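Local coordinates for bifunctional endomannanase/endoglucanase (Caldanaerobius polysaccharolyticus, PDB 3W0K), which is a family 5 glycoside hydrolase that probably cleaves internal beta-linkages in mannan and cellulose-type glucan chains, at residues 46-51 against 112-117; 10-15 against 82-87; 232-237 against 278-283; 221-226 against 270-275. All blocks are in the same frame, centred on the assembly; numbering follows the deposited sequence.

Contact 1: 46-51 against 112-117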
# COMPACT_ATOMS: atom_id res chain seq x y z
N ARG A 46 16.73 0.33 4.64
CA ARG A 46 18.16 0.36 4.33
C ARG A 46 18.65 1.75 3.93
O ARG A 46 19.86 2.00 3.90
CB ARG A 46 18.49 -0.67 3.25
CG ARG A 46 18.32 -2.11 3.70
CD ARG A 46 18.64 -3.06 2.58
NE ARG A 46 17.76 -2.83 1.43
CZ ARG A 46 17.95 -3.35 0.22
NH1 ARG A 46 18.98 -4.15 -0.01
NH2 ARG A 46 17.09 -3.08 -0.75
N PHE A 47 17.72 2.65 3.63
CA PHE A 47 18.10 4.02 3.30
C PHE A 47 18.75 4.70 4.51
O PHE A 47 19.53 5.64 4.35
CB PHE A 47 16.89 4.84 2.84
CG PHE A 47 16.64 4.78 1.36
CD1 PHE A 47 17.43 5.50 0.47
CD2 PHE A 47 15.58 4.03 0.85
CE1 PHE A 47 17.18 5.47 -0.90
CE2 PHE A 47 15.31 4.00 -0.52
CZ PHE A 47 16.11 4.72 -1.40
N TRP A 48 18.44 4.22 5.71
CA TRP A 48 18.99 4.81 6.93
C TRP A 48 19.64 3.77 7.85
O TRP A 48 20.09 4.11 8.95
CB TRP A 48 17.91 5.57 7.70
CG TRP A 48 16.79 4.71 8.24
CD1 TRP A 48 16.82 3.97 9.39
CD2 TRP A 48 15.47 4.55 7.70
NE1 TRP A 48 15.61 3.35 9.59
CE2 TRP A 48 14.76 3.69 8.57
CE3 TRP A 48 14.83 5.04 6.56
CZ2 TRP A 48 13.43 3.32 8.33
CZ3 TRP A 48 13.50 4.67 6.33
CH2 TRP A 48 12.82 3.82 7.21
N THR A 49 19.71 2.53 7.39
CA THR A 49 20.29 1.45 8.19
C THR A 49 21.34 0.69 7.40
O THR A 49 21.05 0.15 6.33
CB THR A 49 19.21 0.45 8.62
OG1 THR A 49 18.09 1.15 9.18
CG2 THR A 49 19.76 -0.54 9.64
N ARG A 50 22.55 0.63 7.94
CA ARG A 50 23.64 -0.07 7.28
C ARG A 50 23.90 -1.44 7.89
O ARG A 50 23.94 -1.58 9.11
CB ARG A 50 24.92 0.77 7.32
CG ARG A 50 26.07 0.17 6.52
CD ARG A 50 27.06 1.24 6.07
NE ARG A 50 26.46 2.19 5.13
CZ ARG A 50 26.23 1.94 3.84
NH1 ARG A 50 26.54 0.76 3.32
NH2 ARG A 50 25.68 2.87 3.08
N ASN A 51 24.00 -2.45 7.03
CA ASN A 51 24.28 -3.82 7.42
C ASN A 51 23.50 -4.36 8.63
O ASN A 51 24.07 -4.93 9.56
CB ASN A 51 25.79 -3.99 7.65
CG ASN A 51 26.22 -5.45 7.68
OD1 ASN A 51 25.68 -6.28 6.94
ND2 ASN A 51 27.19 -5.76 8.53
N VAL A 112 10.31 -2.65 16.17
CA VAL A 112 9.62 -1.85 17.17
C VAL A 112 10.38 -0.54 17.42
O VAL A 112 9.77 0.53 17.52
CB VAL A 112 9.43 -2.64 18.49
CG1 VAL A 112 8.88 -1.74 19.60
CG2 VAL A 112 8.49 -3.82 18.26
N TYR A 113 11.71 -0.62 17.46
CA TYR A 113 12.54 0.56 17.67
C TYR A 113 12.36 1.58 16.56
O TYR A 113 12.27 2.78 16.82
CB TYR A 113 14.02 0.14 17.79
CG TYR A 113 15.00 1.30 17.77
CD1 TYR A 113 15.12 2.16 18.86
CD2 TYR A 113 15.81 1.52 16.66
CE1 TYR A 113 16.02 3.22 18.84
CE2 TYR A 113 16.71 2.58 16.63
CZ TYR A 113 16.81 3.42 17.72
OH TYR A 113 17.70 4.47 17.68
N GLN A 114 12.27 1.11 15.31
CA GLN A 114 12.07 1.98 14.15
C GLN A 114 10.78 2.77 14.33
O GLN A 114 10.75 3.99 14.15
CB GLN A 114 11.92 1.17 12.86
CG GLN A 114 13.03 0.18 12.56
CD GLN A 114 14.31 0.84 12.14
OE1 GLN A 114 15.29 0.84 12.87
NE2 GLN A 114 14.32 1.39 10.93
N TRP A 115 9.71 2.06 14.66
CA TRP A 115 8.41 2.68 14.85
C TRP A 115 8.37 3.63 16.04
O TRP A 115 7.68 4.64 16.00
CB TRP A 115 7.30 1.63 14.90
CG TRP A 115 6.90 1.22 13.51
CD1 TRP A 115 6.92 -0.05 12.99
CD2 TRP A 115 6.46 2.08 12.45
NE1 TRP A 115 6.53 -0.02 11.67
CE2 TRP A 115 6.24 1.27 11.32
CE3 TRP A 115 6.24 3.46 12.35
CZ2 TRP A 115 5.81 1.80 10.09
CZ3 TRP A 115 5.81 3.99 11.14
CH2 TRP A 115 5.60 3.15 10.02
N GLU A 116 9.14 3.32 17.08
CA GLU A 116 9.20 4.20 18.24
C GLU A 116 9.90 5.49 17.84
O GLU A 116 9.54 6.58 18.29
CB GLU A 116 9.93 3.53 19.40
CG GLU A 116 9.13 2.42 20.06
CD GLU A 116 9.88 1.75 21.19
OE1 GLU A 116 11.10 1.51 21.05
OE2 GLU A 116 9.25 1.46 22.23
N LEU A 117 10.91 5.37 16.97
CA LEU A 117 11.64 6.54 16.47
C LEU A 117 10.69 7.49 15.76
O LEU A 117 10.68 8.69 16.05
CB LEU A 117 12.74 6.12 15.49
CG LEU A 117 14.00 5.46 16.03
CD1 LEU A 117 14.87 5.03 14.86
CD2 LEU A 117 14.76 6.43 16.93

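Contact 2: 10-15 against 82-87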
# COMPACT_ATOMS: atom_id res chain seq x y z
N TRP A 10 9.25 7.44 -3.76
CA TRP A 10 10.41 8.31 -3.52
C TRP A 10 11.54 7.71 -2.68
O TRP A 10 12.70 8.06 -2.88
CB TRP A 10 9.95 9.63 -2.89
CG TRP A 10 8.85 10.32 -3.66
CD1 TRP A 10 8.64 10.29 -5.01
CD2 TRP A 10 7.81 11.13 -3.11
NE1 TRP A 10 7.54 11.04 -5.33
CE2 TRP A 10 7.01 11.57 -4.18
CE3 TRP A 10 7.48 11.54 -1.80
CZ2 TRP A 10 5.89 12.39 -4.00
CZ3 TRP A 10 6.37 12.35 -1.62
CH2 TRP A 10 5.59 12.77 -2.71
N MET A 11 11.20 6.81 -1.76
CA MET A 11 12.20 6.16 -0.90
C MET A 11 11.83 4.68 -0.81
O MET A 11 12.03 4.02 0.21
CB MET A 11 12.18 6.81 0.49
CG MET A 11 13.37 6.45 1.37
SD MET A 11 13.26 7.08 3.07
CE MET A 11 13.20 8.78 2.76
N TYR A 12 11.38 4.15 -1.94
CA TYR A 12 10.91 2.78 -2.07
C TYR A 12 11.93 1.64 -2.01
O TYR A 12 11.73 0.68 -1.27
CB TYR A 12 10.09 2.69 -3.37
CG TYR A 12 9.43 1.36 -3.64
CD1 TYR A 12 8.68 0.72 -2.66
CD2 TYR A 12 9.56 0.75 -4.88
CE1 TYR A 12 8.06 -0.49 -2.92
CE2 TYR A 12 8.94 -0.46 -5.16
CZ TYR A 12 8.19 -1.08 -4.17
OH TYR A 12 7.59 -2.29 -4.43
N VAL A 13 12.99 1.73 -2.80
CA VAL A 13 14.02 0.69 -2.82
C VAL A 13 15.41 1.29 -2.77
O VAL A 13 15.77 2.14 -3.59
CB VAL A 13 13.89 -0.21 -4.09
CG1 VAL A 13 15.05 -1.21 -4.14
CG2 VAL A 13 12.57 -0.97 -4.07
N TRP A 14 16.19 0.86 -1.78
CA TRP A 14 17.55 1.35 -1.61
C TRP A 14 18.55 0.56 -2.44
O TRP A 14 18.36 -0.63 -2.70
CB TRP A 14 17.95 1.30 -0.13
CG TRP A 14 19.41 1.62 0.12
CD1 TRP A 14 19.96 2.86 0.28
CD2 TRP A 14 20.49 0.69 0.22
NE1 TRP A 14 21.32 2.76 0.47
CE2 TRP A 14 21.67 1.43 0.44
CE3 TRP A 14 20.58 -0.71 0.15
CZ2 TRP A 14 22.92 0.83 0.58
CZ3 TRP A 14 21.83 -1.31 0.29
CH2 TRP A 14 22.98 -0.54 0.50
N GLU A 15 19.61 1.25 -2.84
CA GLU A 15 20.72 0.70 -3.59
C GLU A 15 21.92 1.52 -3.10
O GLU A 15 21.76 2.69 -2.75
CB GLU A 15 20.52 0.91 -5.09
N ASN A 82 4.83 4.03 5.45
CA ASN A 82 4.86 2.57 5.52
C ASN A 82 6.27 1.99 5.42
O ASN A 82 7.09 2.47 4.65
CB ASN A 82 4.02 1.99 4.37
CG ASN A 82 4.27 0.50 4.14
OD1 ASN A 82 4.87 0.11 3.13
ND2 ASN A 82 3.83 -0.33 5.08
N LEU A 83 6.55 0.97 6.23
CA LEU A 83 7.84 0.29 6.12
C LEU A 83 7.57 -0.83 5.12
O LEU A 83 6.84 -1.78 5.42
CB LEU A 83 8.31 -0.30 7.46
CG LEU A 83 8.88 0.66 8.50
CD1 LEU A 83 9.49 -0.15 9.65
CD2 LEU A 83 9.95 1.55 7.88
N HIS A 84 8.06 -0.65 3.89
CA HIS A 84 7.87 -1.64 2.83
C HIS A 84 8.86 -2.77 3.04
O HIS A 84 8.51 -3.95 2.92
CB HIS A 84 8.04 -1.01 1.46
CG HIS A 84 7.57 -1.89 0.35
ND1 HIS A 84 8.42 -2.75 -0.32
CD2 HIS A 84 6.34 -2.10 -0.17
CE1 HIS A 84 7.73 -3.45 -1.20
NE2 HIS A 84 6.46 -3.07 -1.13
N ARG A 85 10.12 -2.39 3.22
CA ARG A 85 11.16 -3.35 3.56
C ARG A 85 11.44 -2.92 4.99
O ARG A 85 11.82 -1.77 5.24
CB ARG A 85 12.42 -3.22 2.70
CG ARG A 85 13.53 -4.18 3.18
CD ARG A 85 14.73 -4.25 2.24
NE ARG A 85 14.39 -4.89 0.97
CZ ARG A 85 14.39 -6.20 0.75
NH1 ARG A 85 14.71 -7.06 1.72
NH2 ARG A 85 14.06 -6.67 -0.45
N ALA A 86 11.11 -3.80 5.92
CA ALA A 86 11.29 -3.56 7.35
C ALA A 86 12.35 -4.52 7.86
O ALA A 86 12.74 -5.45 7.16
CB ALA A 86 9.97 -3.83 8.08
N PRO A 87 12.89 -4.26 9.06
CA PRO A 87 13.91 -5.16 9.60
C PRO A 87 13.40 -6.60 9.59
O PRO A 87 12.41 -6.93 10.26
CB PRO A 87 14.09 -4.65 11.03
CG PRO A 87 13.94 -3.18 10.85
CD PRO A 87 12.75 -3.07 9.92
O HOH W 1 10.91 -1.92 -0.83

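Contact 3: 232-237 against 278-283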
# COMPACT_ATOMS: atom_id res chain seq x y z
N TRP A 232 -13.53 -15.37 -12.54
CA TRP A 232 -13.49 -14.05 -11.92
C TRP A 232 -14.38 -13.00 -12.58
O TRP A 232 -14.26 -12.73 -13.77
CB TRP A 232 -12.06 -13.53 -11.82
CG TRP A 232 -11.26 -14.19 -10.73
CD1 TRP A 232 -10.60 -15.37 -10.81
CD2 TRP A 232 -11.07 -13.70 -9.40
NE1 TRP A 232 -10.00 -15.66 -9.60
CE2 TRP A 232 -10.28 -14.65 -8.72
CE3 TRP A 232 -11.50 -12.56 -8.71
CZ2 TRP A 232 -9.90 -14.49 -7.38
CZ3 TRP A 232 -11.12 -12.40 -7.38
CH2 TRP A 232 -10.33 -13.36 -6.73
N ASN A 233 -15.26 -12.43 -11.77
CA ASN A 233 -16.18 -11.38 -12.19
C ASN A 233 -16.52 -10.55 -10.95
O ASN A 233 -15.93 -10.77 -9.89
CB ASN A 233 -17.45 -11.96 -12.84
CG ASN A 233 -18.09 -13.06 -12.00
OD1 ASN A 233 -18.26 -12.92 -10.79
ND2 ASN A 233 -18.47 -14.15 -12.66
N LYS A 234 -17.47 -9.63 -11.06
CA LYS A 234 -17.82 -8.79 -9.92
C LYS A 234 -18.32 -9.60 -8.72
O LYS A 234 -18.01 -9.26 -7.57
CB LYS A 234 -18.85 -7.73 -10.31
CG LYS A 234 -18.99 -6.62 -9.29
CD LYS A 234 -19.90 -5.51 -9.79
CE LYS A 234 -20.05 -4.41 -8.75
NZ LYS A 234 -20.90 -3.30 -9.24
N ASP A 235 -19.06 -10.68 -8.98
CA ASP A 235 -19.56 -11.53 -7.90
C ASP A 235 -18.41 -12.20 -7.17
O ASP A 235 -18.45 -12.37 -5.95
CB ASP A 235 -20.52 -12.59 -8.45
CG ASP A 235 -21.90 -12.04 -8.78
OD1 ASP A 235 -22.25 -10.94 -8.28
OD2 ASP A 235 -22.65 -12.71 -9.52
N THR A 236 -17.39 -12.60 -7.92
CA THR A 236 -16.21 -13.25 -7.35
C THR A 236 -15.45 -12.25 -6.49
O THR A 236 -14.90 -12.60 -5.44
CB THR A 236 -15.27 -13.79 -8.44
OG1 THR A 236 -16.04 -14.55 -9.39
CG2 THR A 236 -14.22 -14.71 -7.83
N LEU A 237 -15.42 -10.99 -6.93
CA LEU A 237 -14.74 -9.94 -6.17
C LEU A 237 -15.47 -9.71 -4.85
O LEU A 237 -14.84 -9.44 -3.83
CB LEU A 237 -14.66 -8.65 -6.98
CG LEU A 237 -13.59 -8.63 -8.08
CD1 LEU A 237 -13.83 -7.47 -9.03
CD2 LEU A 237 -12.21 -8.53 -7.44
N LEU A 278 -13.73 -0.49 -8.57
CA LEU A 278 -14.05 0.86 -8.12
C LEU A 278 -15.52 1.01 -7.74
O LEU A 278 -15.84 1.67 -6.75
CB LEU A 278 -13.63 1.89 -9.17
CG LEU A 278 -12.12 2.11 -9.27
CD1 LEU A 278 -11.78 2.95 -10.50
CD2 LEU A 278 -11.59 2.78 -8.01
N SER A 279 -16.42 0.39 -8.51
CA SER A 279 -17.85 0.46 -8.19
C SER A 279 -18.10 -0.23 -6.85
O SER A 279 -18.97 0.18 -6.08
CB SER A 279 -18.72 -0.14 -9.30
OG SER A 279 -18.48 -1.52 -9.48
N LEU A 280 -17.34 -1.28 -6.57
CA LEU A 280 -17.46 -1.99 -5.30
C LEU A 280 -16.96 -1.10 -4.17
O LEU A 280 -17.58 -1.03 -3.11
CB LEU A 280 -16.66 -3.29 -5.32
CG LEU A 280 -17.33 -4.48 -6.01
CD1 LEU A 280 -16.41 -5.68 -5.98
CD2 LEU A 280 -18.65 -4.81 -5.31
N TYR A 281 -15.85 -0.40 -4.40
CA TYR A 281 -15.30 0.49 -3.37
C TYR A 281 -16.29 1.61 -3.05
O TYR A 281 -16.44 1.99 -1.89
CB TYR A 281 -13.95 1.07 -3.81
CG TYR A 281 -12.86 0.04 -4.02
CD1 TYR A 281 -12.96 -1.25 -3.49
CD2 TYR A 281 -11.73 0.36 -4.77
CE1 TYR A 281 -11.96 -2.20 -3.71
CE2 TYR A 281 -10.73 -0.58 -5.00
CZ TYR A 281 -10.85 -1.85 -4.47
OH TYR A 281 -9.86 -2.77 -4.72
N LYS A 282 -16.98 2.11 -4.07
CA LYS A 282 -17.96 3.17 -3.88
C LYS A 282 -19.14 2.65 -3.06
O LYS A 282 -19.59 3.30 -2.12
CB LYS A 282 -18.47 3.69 -5.23
CG LYS A 282 -19.37 4.91 -5.10
CD LYS A 282 -19.83 5.42 -6.45
CE LYS A 282 -20.62 6.71 -6.31
NZ LYS A 282 -21.06 7.23 -7.62
N GLU A 283 -19.60 1.45 -3.40
CA GLU A 283 -20.71 0.82 -2.69
C GLU A 283 -20.36 0.55 -1.23
O GLU A 283 -21.17 0.78 -0.33
CB GLU A 283 -21.09 -0.50 -3.38
CG GLU A 283 -22.23 -1.25 -2.70
CD GLU A 283 -22.53 -2.59 -3.34
OE1 GLU A 283 -22.40 -2.71 -4.58
OE2 GLU A 283 -22.89 -3.53 -2.61
O HOH W 2 -21.21 -1.74 -6.90

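Contact 4: 221-226 against 270-275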
# COMPACT_ATOMS: atom_id res chain seq x y z
N TYR A 221 -8.66 -11.46 -20.26
CA TYR A 221 -9.94 -11.07 -20.81
C TYR A 221 -10.82 -10.89 -19.57
O TYR A 221 -10.54 -11.49 -18.53
CB TYR A 221 -10.51 -12.14 -21.75
CG TYR A 221 -10.57 -13.53 -21.15
CD1 TYR A 221 -11.73 -13.98 -20.52
CD2 TYR A 221 -9.47 -14.38 -21.20
CE1 TYR A 221 -11.79 -15.24 -19.95
CE2 TYR A 221 -9.52 -15.65 -20.63
CZ TYR A 221 -10.68 -16.07 -20.00
OH TYR A 221 -10.72 -17.31 -19.42
N TYR A 222 -11.84 -10.06 -19.67
CA TYR A 222 -12.70 -9.79 -18.53
C TYR A 222 -14.04 -9.23 -19.02
O TYR A 222 -14.07 -8.48 -20.00
CB TYR A 222 -11.99 -8.78 -17.60
CG TYR A 222 -12.60 -8.66 -16.23
CD1 TYR A 222 -12.32 -9.61 -15.24
CD2 TYR A 222 -13.47 -7.62 -15.93
CE1 TYR A 222 -12.92 -9.53 -13.99
CE2 TYR A 222 -14.07 -7.53 -14.68
CZ TYR A 222 -13.79 -8.49 -13.71
OH TYR A 222 -14.41 -8.41 -12.49
N PRO A 223 -15.15 -9.56 -18.34
CA PRO A 223 -15.29 -10.41 -17.15
C PRO A 223 -15.21 -11.91 -17.40
O PRO A 223 -14.99 -12.36 -18.52
CB PRO A 223 -16.67 -10.02 -16.64
CG PRO A 223 -17.43 -9.82 -17.91
CD PRO A 223 -16.46 -9.00 -18.73
N ASP A 224 -15.39 -12.67 -16.31
CA ASP A 224 -15.37 -14.13 -16.32
C ASP A 224 -14.01 -14.74 -16.69
O ASP A 224 -13.94 -15.72 -17.42
CB ASP A 224 -16.47 -14.67 -17.24
CG ASP A 224 -17.87 -14.25 -16.79
OD1 ASP A 224 -18.03 -13.72 -15.67
OD2 ASP A 224 -18.82 -14.44 -17.58
N LEU A 225 -12.95 -14.17 -16.14
CA LEU A 225 -11.60 -14.66 -16.39
C LEU A 225 -11.37 -15.94 -15.60
O LEU A 225 -11.54 -15.97 -14.38
CB LEU A 225 -10.56 -13.61 -15.98
CG LEU A 225 -9.08 -14.00 -16.04
CD1 LEU A 225 -8.69 -14.36 -17.47
CD2 LEU A 225 -8.21 -12.85 -15.54
N LEU A 226 -11.01 -17.01 -16.31
CA LEU A 226 -10.75 -18.29 -15.68
C LEU A 226 -9.30 -18.29 -15.18
O LEU A 226 -8.37 -18.12 -15.97
CB LEU A 226 -10.99 -19.44 -16.66
CG LEU A 226 -11.04 -20.89 -16.16
CD1 LEU A 226 -9.65 -21.44 -15.93
CD2 LEU A 226 -11.89 -20.99 -14.89
N ALA A 270 -8.42 -3.87 -18.80
CA ALA A 270 -8.06 -3.23 -17.53
C ALA A 270 -9.18 -2.30 -17.07
O ALA A 270 -9.58 -2.34 -15.90
CB ALA A 270 -6.76 -2.45 -17.69
N ILE A 271 -9.69 -1.47 -17.98
CA ILE A 271 -10.77 -0.54 -17.66
C ILE A 271 -12.01 -1.29 -17.19
O ILE A 271 -12.64 -0.88 -16.22
CB ILE A 271 -11.11 0.37 -18.87
CG1 ILE A 271 -10.00 1.41 -19.07
CG2 ILE A 271 -12.46 1.05 -18.68
CD1 ILE A 271 -9.92 2.46 -17.97
N ARG A 272 -12.34 -2.40 -17.85
CA ARG A 272 -13.51 -3.19 -17.48
C ARG A 272 -13.38 -3.70 -16.04
O ARG A 272 -14.34 -3.69 -15.27
CB ARG A 272 -13.68 -4.37 -18.44
CG ARG A 272 -14.91 -5.23 -18.15
CD ARG A 272 -16.19 -4.43 -18.28
NE ARG A 272 -17.35 -5.19 -17.85
CZ ARG A 272 -17.77 -5.28 -16.59
NH1 ARG A 272 -17.13 -4.65 -15.62
NH2 ARG A 272 -18.86 -6.00 -16.30
N TRP A 273 -12.16 -4.12 -15.68
CA TRP A 273 -11.88 -4.61 -14.34
C TRP A 273 -11.94 -3.44 -13.34
O TRP A 273 -12.52 -3.58 -12.26
CB TRP A 273 -10.53 -5.31 -14.32
CG TRP A 273 -10.01 -5.59 -12.95
CD1 TRP A 273 -10.34 -6.64 -12.14
CD2 TRP A 273 -9.10 -4.78 -12.20
NE1 TRP A 273 -9.70 -6.53 -10.93
CE2 TRP A 273 -8.93 -5.39 -10.94
CE3 TRP A 273 -8.42 -3.59 -12.48
CZ2 TRP A 273 -8.10 -4.85 -9.95
CZ3 TRP A 273 -7.60 -3.05 -11.50
CH2 TRP A 273 -7.45 -3.68 -10.25
N PHE A 274 -11.36 -2.30 -13.72
CA PHE A 274 -11.38 -1.12 -12.86
C PHE A 274 -12.82 -0.72 -12.52
O PHE A 274 -13.12 -0.34 -11.39
CB PHE A 274 -10.69 0.07 -13.54
CG PHE A 274 -9.23 0.20 -13.23
CD1 PHE A 274 -8.80 0.49 -11.94
CD2 PHE A 274 -8.28 0.08 -14.24
CE1 PHE A 274 -7.44 0.66 -11.66
CE2 PHE A 274 -6.92 0.25 -13.98
CZ PHE A 274 -6.50 0.54 -12.68
N GLU A 275 -13.70 -0.80 -13.51
CA GLU A 275 -15.10 -0.45 -13.30
C GLU A 275 -15.74 -1.31 -12.21
O GLU A 275 -16.52 -0.81 -11.40
CB GLU A 275 -15.88 -0.55 -14.61
CG GLU A 275 -15.49 0.53 -15.60
CD GLU A 275 -16.09 0.33 -16.98
OE1 GLU A 275 -16.28 -0.84 -17.39
OE2 GLU A 275 -16.35 1.34 -17.66

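Contact 1: 46-51 against 112-117
Trp48 and Gln114 make a small, buried side-chain contact between the loop that follows strand 38-44 and the flank of the outer helix 105-121. The backbones stay well apart, with Thr49 CA and Gln114 CA, the nearest pair, 10.2 Å from each other, and the gap is bridged by the two long side chains. Trp48 has its CG wedged between the backbone N and the carbonyl carbon (chi1 66°), which directs the pyrrole edge of the indole at the helix. Gln114 answers with a chain bent at chi2 (-72°), so that its terminal amide arrives at that edge, nearly coplanar with the indole (8° between the planes). In the model Trp48 NE1 and Gln114 NE2 lie 2.7 Å apart; the amide is probably turned over, and once flipped the pair may be a hydrogen bond. Thr49 stands farther back, its OG1 bonded to Tyr45 O within its own loop.

Other parts of the barrel hold the indole from elsewhere: Phe62 meets it edge-to-face, and Leu83 at the end of strand 78-83 touches it, while Pro87 packs on Gln114. An alanine in place of Trp48 would probably leave the Gln114 amide without the indole edge it lies against and open a gap beside Phe62 and Leu83 in this buried layer. The contact thus ties the loop after the second strand of a (beta/alpha)8 barrel to the helix after the third, the side-by-side packing of successive beta-alpha units found in the TIM-barrel fold of family 5 glycoside hydrolases.

Contact 2: 10-15 against 82-87
Tyr12 carries the loop 10-15 to His84, at the corner where the chain of strand 78-83 turns. Ahead of it, Trp10 stacks on Phe8 and Met11 packs against helix 62-74. Tyr12 then sets its CG anti to the backbone N (chi1 -176°), which sends the phenol across to the imidazole. The rings form a T-shaped pair, centroids 4.7 Å apart and planes at 65°, with the Tyr12 edge meeting the His84 face: Tyr12 CE1 sits over the centre of the imidazole, 3.3 Å above its plane. A water also joins the two residues, donating to Tyr12 O at 2.8 Å and lying 2.7 Å from His84 ND1. Next in sequence, Val13 CG2 lies against a face of the Tyr12 ring, and Trp14 N bonds to Asp44 OD2. His84 NE2 hydrogen-bonds to a Tris molecule, probably from the crystallisation liquor; this is consistent with a pocket at this end of the barrel. A leucine in place of His84 would probably cost the water its ND1 partner and the Tyr12 edge its flat aromatic seat. Around the pair, strand 78-83 runs beside strand 38-44, helix 105-121 backs Leu83 with Phe111 and Trp115, and Trp291, just after strand 287-290, meets Tyr12 edge-to-face.

Contact 3: 232-237 against 278-283
Lys234 and Leu280 bring the backbones nearest, their CA atoms 8.2 Å apart, where the first turn of helix 234-249 lies beside the last turns of helix 267-284. The Lys234 chain leaves with CG anti to the backbone N (chi1 -165°) and stays extended from there on, so it reaches past Leu280, the two side chains running in opposite directions. Lys234 CE rests on Leu280 CD2 at 3.7 Å, and Lys234 NZ donates to Ser279 OG at 3.0 Å. That hydroxyl is also bonded back to Glu275 O in its own helix. A water accepts from Lys234 NZ at 2.8 Å and donates to Glu283 OE1, itself in a salt bridge with Arg238. Deeper in, the other branch of Leu280, CD1, presses on Leu237 CB at 3.6 Å.

The start of the lysine's helix is fixed by a capping box. Asn233, the N-cap, accepts from Thr236 N through OD1 at 3.0 Å, the donor tilted 23° from the carbonyl plane, and a weak return bond runs from Asn233 N to Thr236 OG1. These two helices flank strand 254-259 in chain order, as successive outer helices of the barrel. Chemically the contact is layered: Leu237 and Leu280 meet on the inner side, while the lysine lays its CE on Leu280 and its ammonium, linked to Glu283 only through water, probably gains a favourable but indirect attraction.

Contact 4: 221-226 against 270-275
Tyr222 OH and Arg272 NH1, one from each side of the contact, converge on Asp276: the phenol hydroxyl hydrogen-bonds to OD2, and the guanidinium makes a salt bridge with OD1. Between these polar ends the side chains of Tyr222 and Arg272 cross at about a right angle, Arg272 CG lying in the plane of the phenol at its edge, 3.6 Å from Tyr222 CD2. The bend of Arg272 at chi2 (61°) turns the rest of its chain along Pro223, whose CD is 4.0 Å from Arg272 NE. Pro223 follows a cis peptide bond and leads into a G1 beta bulge, where Asp224 and Leu225 both face Trp232 at the start of the hairpin formed by strands 225-227 and 230-232. Tyr221 OH accepts from Leu226 N at 3.1 Å, within the same segment. Both faces of the Tyr222 ring have a neighbour near the rim. Pro223 CB lies 4.0 Å above one; on the opposite face Trp273 CB makes a CH-pi contact 4.3 Å from the centroid. The indole of Trp273 completes a T-shaped pair, its edge toward the Tyr222 face with planes at 80°, and its NE1 bonds to Gln199 O.

The four contacts form two pairs on opposite sides of the barrel. Contacts 1 and 2 lie 10 Å apart between centres and touch, with Phe47 packed on Met11 and Arg46 on Arg85; strand 78-83 and helix 105-121 follow each other in the chain, and the segments of the two contacts alternate. Contacts 3 and 4, centres 11 Å apart, share helix 267-284, and hydrogen bonds probably link Trp232 to Leu225 and Asn233 to Asp224. The first pair closes before the second opens, and centres of different pairs are 31 to 40 Å apart. The contacts thus join neighbouring beta-alpha units in the early and late parts of the single TIM-barrel domain; contact 2 alone of the four meets the bound Tris.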